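Local structure of SAM-dependent methyltransferase (Pyrococcus horikoshii, 1WZN) at residues E10-R18 against W159-I170. The protein probably transfers a methyl group from S-adenosylmethionine to an acceptor, and is held here with the product S-adenosyl-L-homocysteine. Residues are numbered along the deposited sequence; the frame is centred on the assembly and turned at random.
Sequences EYYDTIYRR and WNEQKGEEKLVI. With SAH (S-adenosyl-L-homocysteine), chain F.
A beta hairpin of the antiparallel sheet, strands 157-163 and 166-177 joined by a type II' turn, carries segment 10-18, with its short helix 12-15 and the start of helix 17-21, on one face. Thr14, Ile15 and Tyr11 lie against Glu161, Lys163 and Leu168. Tyr12 points away from the hairpin, and Tyr12 OH lies 3.3 Å from SD of S-adenosyl-L-homocysteine, so the segment lies between sheet and cofactor pocket. Arg17 grips Glu161 side-on. Arg17 NE donates to Glu161 OE1 at 2.8 Å, fairly straight at 160°, and Arg17 NH2 reaches Glu161 OE2 at 3.1 Å, more bent. CG of Arg17 stands anti to the backbone N (chi1 171°) and the chain bends at chi3, which turns the NE edge of the guanidinium to the carboxylate. Arg18 NH1 makes a second salt bridge to Glu161 OE2, and Glu21 pairs with Arg17 NH1. A leucine in place of Arg17 would probably leave Glu161 OE1 without its mate and the buried carboxylate held by Arg18 alone within this network, less fixed in its rotation. Ile15 packs CG2 on Trp159 CH2 and CG1 on Leu168 CD2; its carbonyl O meets the indole at its edge. Trp159 NE1 is hydrogen-bonded to Asp172 OD2. Lys163 runs extended as far as CE past Thr14, its CD 3.7 Å from Tyr11 CD1. A water links Thr14 OG1 to the carbonyl O of Gln162. At the turn end, Glu166 OE2 pairs with Arg193, and Tyr11 OH donates to the syn lone pair of Glu166 OE1 at 2.6 Å, with ring and carboxylate planes 29° apart.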
ATOM      1  N   GLU A  10     -34.493   8.219  -5.011  1.00 17.78           N
ATOM      2  CA  GLU A  10     -35.224   6.987  -4.724  1.00 18.05           C
ATOM      3  C   GLU A  10     -34.307   5.812  -4.357  1.00 20.73           C
ATOM      4  O   GLU A  10     -34.784   4.768  -3.908  1.00 21.21           O
ATOM      5  CB  GLU A  10     -36.106   6.588  -5.918  1.00 20.13           C
ATOM      6  CG  GLU A  10     -37.258   7.539  -6.239  1.00 19.34           C
ATOM      7  CD  GLU A  10     -38.259   7.687  -5.099  1.00 19.49           C
ATOM      8  OE1 GLU A  10     -38.357   6.774  -4.252  1.00 21.21           O
ATOM      9  OE2 GLU A  10     -38.956   8.720  -5.060  1.00 22.53           O
ATOM     10  N   TYR A  11     -32.997   5.980  -4.540  1.00 19.43           N
ATOM     11  CA  TYR A  11     -32.037   4.927  -4.215  1.00 18.86           C
ATOM     12  C   TYR A  11     -31.233   5.263  -2.963  1.00 19.26           C
ATOM     13  O   TYR A  11     -30.445   4.448  -2.487  1.00 20.02           O
ATOM     14  CB  TYR A  11     -31.065   4.705  -5.383  1.00 20.17           C
ATOM     15  CG  TYR A  11     -31.727   4.212  -6.649  1.00 20.71           C
ATOM     16  CD1 TYR A  11     -32.087   2.872  -6.798  1.00 20.52           C
ATOM     17  CD2 TYR A  11     -32.024   5.095  -7.685  1.00 18.93           C
ATOM     18  CE1 TYR A  11     -32.733   2.424  -7.954  1.00 21.16           C
ATOM     19  CE2 TYR A  11     -32.668   4.656  -8.843  1.00 22.41           C
ATOM     20  CZ  TYR A  11     -33.019   3.323  -8.968  1.00 20.84           C
ATOM     21  OH  TYR A  11     -33.657   2.899 -10.109  1.00 24.73           O
ATOM     22  N   TYR A  12     -31.432   6.463  -2.427  1.00 18.12           N
ATOM     23  CA  TYR A  12     -30.696   6.888  -1.238  1.00 16.77           C
ATOM     24  C   TYR A  12     -30.791   5.908  -0.059  1.00 16.22           C
ATOM     25  O   TYR A  12     -29.778   5.547   0.542  1.00 16.56           O
ATOM     26  CB  TYR A  12     -31.182   8.274  -0.783  1.00 16.74           C
ATOM     27  CG  TYR A  12     -30.312   8.892   0.296  1.00 17.21           C
ATOM     28  CD1 TYR A  12     -29.152   9.605  -0.034  1.00 15.89           C
ATOM     29  CD2 TYR A  12     -30.627   8.736   1.642  1.00 17.10           C
ATOM     30  CE1 TYR A  12     -28.335  10.144   0.956  1.00 16.25           C
ATOM     31  CE2 TYR A  12     -29.814   9.270   2.640  1.00 16.83           C
ATOM     32  CZ  TYR A  12     -28.669   9.971   2.288  1.00 17.14           C
ATOM     33  OH  TYR A  12     -27.857  10.476   3.273  1.00 18.92           O
ATOM     34  N   ASP A  13     -32.004   5.484   0.285  1.00 16.62           N
ATOM     35  CA  ASP A  13     -32.182   4.565   1.403  1.00 15.70           C
ATOM     36  C   ASP A  13     -31.546   3.199   1.130  1.00 16.77           C
ATOM     37  O   ASP A  13     -31.149   2.496   2.058  1.00 17.30           O
ATOM     38  CB  ASP A  13     -33.674   4.403   1.738  1.00 16.86           C
ATOM     39  CG  ASP A  13     -34.257   5.644   2.411  1.00 16.96           C
ATOM     40  OD1 ASP A  13     -33.499   6.617   2.609  1.00 14.35           O
ATOM     41  OD2 ASP A  13     -35.464   5.646   2.742  1.00 17.55           O
ATOM     42  N   THR A  14     -31.448   2.835  -0.142  1.00 16.14           N
ATOM     43  CA  THR A  14     -30.844   1.557  -0.529  1.00 18.13           C
ATOM     44  C   THR A  14     -29.337   1.676  -0.342  1.00 18.28           C
ATOM     45  O   THR A  14     -28.698   0.830   0.294  1.00 20.67           O
ATOM     46  CB  THR A  14     -31.157   1.232  -1.994  1.00 18.49           C
ATOM     47  OG1 THR A  14     -32.558   0.957  -2.120  1.00 19.00           O
ATOM     48  CG2 THR A  14     -30.338   0.026  -2.481  1.00 19.12           C
ATOM     49  N   ILE A  15     -28.779   2.749  -0.887  1.00 18.69           N
ATOM     50  CA  ILE A  15     -27.353   3.016  -0.785  1.00 18.85           C
ATOM     51  C   ILE A  15     -26.951   3.098   0.690  1.00 19.91           C
ATOM     52  O   ILE A  15     -25.892   2.603   1.084  1.00 20.81           O
ATOM     53  CB  ILE A  15     -27.008   4.344  -1.504  1.00 19.77           C
ATOM     54  CG1 ILE A  15     -27.224   4.182  -3.012  1.00 18.33           C
ATOM     55  CG2 ILE A  15     -25.576   4.770  -1.186  1.00 19.25           C
ATOM     56  CD1 ILE A  15     -27.204   5.483  -3.790  1.00 19.59           C
ATOM     57  N   TYR A  16     -27.806   3.699   1.515  1.00 19.22           N
ATOM     58  CA  TYR A  16     -27.428   3.853   2.916  1.00 21.36           C
ATOM     59  C   TYR A  16     -28.222   2.927   3.845  1.00 22.75           C
ATOM     60  O   TYR A  16     -28.734   3.328   4.881  1.00 22.45           O
ATOM     61  CB  TYR A  16     -27.653   5.311   3.318  1.00 21.34           C
ATOM     62  CG  TYR A  16     -26.608   6.171   2.702  1.00 22.52           C
ATOM     63  CD1 TYR A  16     -25.292   6.101   3.155  1.00 23.07           C
ATOM     64  CD2 TYR A  16     -26.935   7.039   1.658  1.00 21.48           C
ATOM     65  CE1 TYR A  16     -24.309   6.881   2.561  1.00 24.54           C
ATOM     66  CE2 TYR A  16     -25.951   7.824   1.071  1.00 21.91           C
ATOM     67  CZ  TYR A  16     -24.644   7.748   1.517  1.00 23.92           C
ATOM     68  OH  TYR A  16     -23.651   8.508   0.920  1.00 26.27           O
ATOM     69  N   ARG A  17     -28.342   1.653   3.419  1.00 25.01           N
ATOM     70  CA  ARG A  17     -29.042   0.665   4.238  1.00 27.77           C
ATOM     71  C   ARG A  17     -28.428   0.561   5.638  1.00 28.48           C
ATOM     72  O   ARG A  17     -29.107   0.376   6.639  1.00 27.53           O
ATOM     73  CB  ARG A  17     -28.945  -0.684   3.523  1.00 29.21           C
ATOM     74  CG  ARG A  17     -29.453  -1.846   4.376  1.00 31.25           C
ATOM     75  CD  ARG A  17     -29.306  -3.192   3.654  1.00 34.51           C
ATOM     76  NE  ARG A  17     -27.951  -3.348   3.116  1.00 35.34           N
ATOM     77  CZ  ARG A  17     -26.954  -3.532   4.001  1.00 39.06           C
ATOM     78  NH1 ARG A  17     -27.216  -3.577   5.295  1.00 39.75           N
ATOM     79  NH2 ARG A  17     -25.699  -3.671   3.563  1.00 40.13           N
ATOM     80  N   ARG A  18     -27.084   0.654   5.677  1.00 31.16           N
ATOM     81  CA  ARG A  18     -26.387   0.524   6.952  1.00 34.22           C
ATOM     82  C   ARG A  18     -26.715   1.677   7.900  1.00 34.68           C
ATOM     83  O   ARG A  18     -26.948   1.500   9.090  1.00 34.84           O
ATOM     84  CB  ARG A  18     -24.884   0.491   6.669  1.00 37.80           C
ATOM     85  CG  ARG A  18     -24.480  -0.729   5.841  1.00 42.16           C
ATOM     86  CD  ARG A  18     -22.960  -0.845   5.688  1.00 46.97           C
ATOM     87  NE  ARG A  18     -22.617  -1.972   4.818  1.00 51.93           N
ATOM     88  CZ  ARG A  18     -22.737  -1.785   3.490  1.00 52.43           C
ATOM     89  NH1 ARG A  18     -23.127  -0.614   3.018  1.00 53.35           N
ATOM     90  NH2 ARG A  18     -22.478  -2.794   2.654  1.00 54.00           N
ATOM     91  N   TRP A 159     -18.566  -1.386  -3.875  1.00 24.45           N
ATOM     92  CA  TRP A 159     -19.514  -2.136  -3.061  1.00 23.39           C
ATOM     93  C   TRP A 159     -20.858  -2.224  -3.775  1.00 22.69           C
ATOM     94  O   TRP A 159     -21.046  -1.621  -4.834  1.00 18.76           O
ATOM     95  CB  TRP A 159     -19.676  -1.498  -1.681  1.00 27.33           C
ATOM     96  CG  TRP A 159     -19.995  -0.041  -1.684  1.00 28.55           C
ATOM     97  CD1 TRP A 159     -19.205   0.980  -2.148  1.00 30.65           C
ATOM     98  CD2 TRP A 159     -21.165   0.571  -1.143  1.00 28.99           C
ATOM     99  NE1 TRP A 159     -19.817   2.191  -1.921  1.00 29.97           N
ATOM    100  CE2 TRP A 159     -21.022   1.968  -1.305  1.00 30.49           C
ATOM    101  CE3 TRP A 159     -22.326   0.076  -0.532  1.00 29.79           C
ATOM    102  CZ2 TRP A 159     -21.996   2.876  -0.877  1.00 30.43           C
ATOM    103  CZ3 TRP A 159     -23.295   0.979  -0.107  1.00 29.62           C
ATOM    104  CH2 TRP A 159     -23.121   2.363  -0.282  1.00 30.86           C
ATOM    105  N   ASN A 160     -21.798  -2.974  -3.205  1.00 20.36           N
ATOM    106  CA  ASN A 160     -23.086  -3.142  -3.862  1.00 19.23           C
ATOM    107  C   ASN A 160     -24.270  -3.239  -2.915  1.00 18.02           C
ATOM    108  O   ASN A 160     -24.126  -3.620  -1.757  1.00 17.93           O
ATOM    109  CB  ASN A 160     -23.056  -4.396  -4.740  1.00 20.18           C
ATOM    110  CG  ASN A 160     -22.865  -5.673  -3.928  1.00 21.01           C
ATOM    111  OD1 ASN A 160     -21.831  -5.873  -3.293  1.00 24.70           O
ATOM    112  ND2 ASN A 160     -23.867  -6.539  -3.948  1.00 21.83           N
ATOM    113  N   GLU A 161     -25.438  -2.881  -3.434  1.00 17.92           N
ATOM    114  CA  GLU A 161     -26.691  -2.940  -2.693  1.00 18.30           C
ATOM    115  C   GLU A 161     -27.762  -3.369  -3.690  1.00 18.70           C
ATOM    116  O   GLU A 161     -27.466  -3.607  -4.862  1.00 20.19           O
ATOM    117  CB  GLU A 161     -27.050  -1.573  -2.094  1.00 19.59           C
ATOM    118  CG  GLU A 161     -26.151  -1.103  -0.957  1.00 21.78           C
ATOM    119  CD  GLU A 161     -26.182  -2.013   0.264  1.00 24.83           C
ATOM    120  OE1 GLU A 161     -27.199  -2.701   0.493  1.00 23.64           O
ATOM    121  OE2 GLU A 161     -25.184  -2.023   1.015  1.00 28.10           O
ATOM    122  N   GLN A 162     -29.007  -3.462  -3.235  1.00 18.94           N
ATOM    123  CA  GLN A 162     -30.084  -3.887  -4.117  1.00 20.03           C
ATOM    124  C   GLN A 162     -31.435  -3.311  -3.730  1.00 19.31           C
ATOM    125  O   GLN A 162     -31.811  -3.315  -2.558  1.00 22.30           O
ATOM    126  CB  GLN A 162     -30.180  -5.422  -4.132  1.00 21.56           C
ATOM    127  CG  GLN A 162     -31.165  -5.960  -5.169  1.00 25.18           C
ATOM    128  CD  GLN A 162     -31.167  -7.484  -5.270  1.00 26.11           C
ATOM    129  OE1 GLN A 162     -30.204  -8.143  -4.886  1.00 27.91           O
ATOM    130  NE2 GLN A 162     -32.246  -8.039  -5.808  1.00 27.34           N
ATOM    131  N   LYS A 163     -32.161  -2.815  -4.722  1.00 20.43           N
ATOM    132  CA  LYS A 163     -33.489  -2.264  -4.497  1.00 22.37           C
ATOM    133  C   LYS A 163     -34.439  -3.027  -5.412  1.00 22.74           C
ATOM    134  O   LYS A 163     -34.448  -2.818  -6.623  1.00 22.42           O
ATOM    135  CB  LYS A 163     -33.523  -0.770  -4.826  1.00 23.58           C
ATOM    136  CG  LYS A 163     -34.881  -0.127  -4.594  1.00 27.26           C
ATOM    137  CD  LYS A 163     -34.876   1.346  -4.960  1.00 30.53           C
ATOM    138  CE  LYS A 163     -36.286   1.924  -4.933  1.00 34.84           C
ATOM    139  NZ  LYS A 163     -36.924   1.716  -3.605  1.00 35.66           N
ATOM    140  N   GLY A 164     -35.235  -3.918  -4.833  1.00 23.82           N
ATOM    141  CA  GLY A 164     -36.151  -4.696  -5.646  1.00 25.58           C
ATOM    142  C   GLY A 164     -35.358  -5.595  -6.576  1.00 24.21           C
ATOM    143  O   GLY A 164     -34.485  -6.341  -6.130  1.00 26.14           O
ATOM    144  N   GLU A 165     -35.641  -5.511  -7.870  1.00 26.07           N
ATOM    145  CA  GLU A 165     -34.946  -6.328  -8.859  1.00 28.63           C
ATOM    146  C   GLU A 165     -33.686  -5.650  -9.392  1.00 28.38           C
ATOM    147  O   GLU A 165     -32.946  -6.236 -10.192  1.00 28.61           O
ATOM    148  CB  GLU A 165     -35.875  -6.632 -10.032  1.00 32.28           C
ATOM    149  CG  GLU A 165     -37.131  -7.385  -9.646  1.00 39.26           C
ATOM    150  CD  GLU A 165     -37.966  -7.759 -10.855  1.00 43.54           C
ATOM    151  OE1 GLU A 165     -37.455  -8.503 -11.723  1.00 45.46           O
ATOM    152  OE2 GLU A 165     -39.130  -7.310 -10.938  1.00 46.48           O
ATOM    153  N   GLU A 166     -33.443  -4.418  -8.957  1.00 24.63           N
ATOM    154  CA  GLU A 166     -32.276  -3.685  -9.422  1.00 22.08           C
ATOM    155  C   GLU A 166     -31.081  -3.822  -8.493  1.00 20.92           C
ATOM    156  O   GLU A 166     -31.203  -3.722  -7.271  1.00 21.83           O
ATOM    157  CB  GLU A 166     -32.629  -2.210  -9.611  1.00 21.51           C
ATOM    158  CG  GLU A 166     -33.747  -1.979 -10.623  1.00 26.09           C
ATOM    159  CD  GLU A 166     -33.917  -0.518 -10.998  1.00 27.54           C
ATOM    160  OE1 GLU A 166     -33.975   0.327 -10.084  1.00 26.94           O
ATOM    161  OE2 GLU A 166     -34.005  -0.214 -12.209  1.00 29.35           O
ATOM    162  N   LYS A 167     -29.915  -4.061  -9.080  1.00 18.16           N
ATOM    163  CA  LYS A 167     -28.704  -4.197  -8.298  1.00 17.22           C
ATOM    164  C   LYS A 167     -27.849  -2.962  -8.515  1.00 18.84           C
ATOM    165  O   LYS A 167     -27.696  -2.480  -9.643  1.00 18.21           O
ATOM    166  CB  LYS A 167     -27.956  -5.469  -8.703  1.00 20.10           C
ATOM    167  CG  LYS A 167     -28.750  -6.720  -8.337  1.00 22.24           C
ATOM    168  CD  LYS A 167     -28.097  -7.999  -8.800  1.00 25.49           C
ATOM    169  CE  LYS A 167     -29.014  -9.186  -8.499  1.00 28.84           C
ATOM    170  NZ  LYS A 167     -28.482 -10.464  -9.059  1.00 30.57           N
ATOM    171  N   LEU A 168     -27.319  -2.429  -7.425  1.00 17.25           N
ATOM    172  CA  LEU A 168     -26.493  -1.238  -7.523  1.00 16.84           C
ATOM    173  C   LEU A 168     -25.037  -1.555  -7.240  1.00 15.92           C
ATOM    174  O   LEU A 168     -24.721  -2.159  -6.218  1.00 15.39           O
ATOM    175  CB  LEU A 168     -26.981  -0.172  -6.535  1.00 17.22           C
ATOM    176  CG  LEU A 168     -28.180   0.693  -6.936  1.00 22.03           C
ATOM    177  CD1 LEU A 168     -29.415  -0.167  -7.159  1.00 22.86           C
ATOM    178  CD2 LEU A 168     -28.438   1.716  -5.833  1.00 22.41           C
ATOM    179  N   VAL A 169     -24.157  -1.178  -8.164  1.00 13.69           N
ATOM    180  CA  VAL A 169     -22.726  -1.367  -7.964  1.00 14.52           C
ATOM    181  C   VAL A 169     -22.216   0.054  -7.828  1.00 16.28           C
ATOM    182  O   VAL A 169     -22.380   0.876  -8.737  1.00 15.99           O
ATOM    183  CB  VAL A 169     -22.047  -2.063  -9.150  1.00 15.26           C
ATOM    184  CG1 VAL A 169     -20.534  -2.074  -8.948  1.00 17.04           C
ATOM    185  CG2 VAL A 169     -22.562  -3.489  -9.261  1.00 18.57           C
ATOM    186  N   ILE A 170     -21.607   0.334  -6.683  1.00 16.27           N
ATOM    187  CA  ILE A 170     -21.138   1.674  -6.367  1.00 18.82           C
ATOM    188  C   ILE A 170     -19.631   1.758  -6.234  1.00 19.55           C
ATOM    189  O   ILE A 170     -19.014   0.957  -5.533  1.00 19.73           O
ATOM    190  CB  ILE A 170     -21.784   2.138  -5.048  1.00 18.66           C
ATOM    191  CG1 ILE A 170     -23.292   1.898  -5.117  1.00 20.09           C
ATOM    192  CG2 ILE A 170     -21.484   3.615  -4.793  1.00 20.21           C
ATOM    193  CD1 ILE A 170     -23.945   1.673  -3.777  1.00 21.58           C
TER
HETATM  194  N   SAH F1001     -30.026  14.184   7.305  1.00 16.53           N
HETATM  195  CA  SAH F1001     -30.245  13.069   6.287  1.00 16.95           C
HETATM  196  CB  SAH F1001     -29.634  13.275   4.927  1.00 18.90           C
HETATM  197  CG  SAH F1001     -28.131  13.419   4.750  1.00 17.92           C
HETATM  198  SD  SAH F1001     -27.862  13.741   2.948  1.00 17.57           S
HETATM  199  C   SAH F1001     -29.709  11.734   6.973  1.00 18.08           C
HETATM  200  O   SAH F1001     -29.233  11.774   8.123  1.00 17.25           O
HETATM  201  OXT SAH F1001     -29.823  10.656   6.267  1.00 20.54           O
HETATM  202  C5' SAH F1001     -27.476  15.448   2.865  1.00 16.16           C
HETATM  203  C4' SAH F1001     -28.796  16.332   2.628  1.00 15.87           C
HETATM  204  O4' SAH F1001     -28.274  17.663   2.555  1.00 17.24           O
HETATM  205  C3' SAH F1001     -29.501  16.131   1.306  1.00 17.57           C
HETATM  206  O3' SAH F1001     -30.841  15.683   1.516  1.00 16.94           O
HETATM  207  C2' SAH F1001     -29.379  17.551   0.615  1.00 15.43           C
HETATM  208  O2' SAH F1001     -30.491  17.847  -0.219  1.00 18.24           O
HETATM  209  C1' SAH F1001     -29.233  18.475   1.812  1.00 15.89           C
HETATM  210  N9  SAH F1001     -28.696  19.689   1.609  1.00 17.41           N
HETATM  211  C8  SAH F1001     -27.471  20.109   1.108  1.00 17.36           C
HETATM  212  N7  SAH F1001     -27.301  21.390   1.062  1.00 17.55           N
HETATM  213  C5  SAH F1001     -28.515  21.922   1.577  1.00 17.74           C
HETATM  214  C6  SAH F1001     -28.940  23.277   1.784  1.00 17.62           C
HETATM  215  N6  SAH F1001     -28.187  24.347   1.494  1.00 17.64           N
HETATM  216  N1  SAH F1001     -30.206  23.412   2.314  1.00 15.44           N
HETATM  217  C2  SAH F1001     -31.005  22.349   2.622  1.00 17.18           C
HETATM  218  N3  SAH F1001     -30.630  21.034   2.438  1.00 16.44           N
HETATM  219  C4  SAH F1001     -29.381  20.898   1.914  1.00 16.93           C
HETATM  220  O   HOH W   1     -33.518  -1.299  -0.877  1.00 25.34           O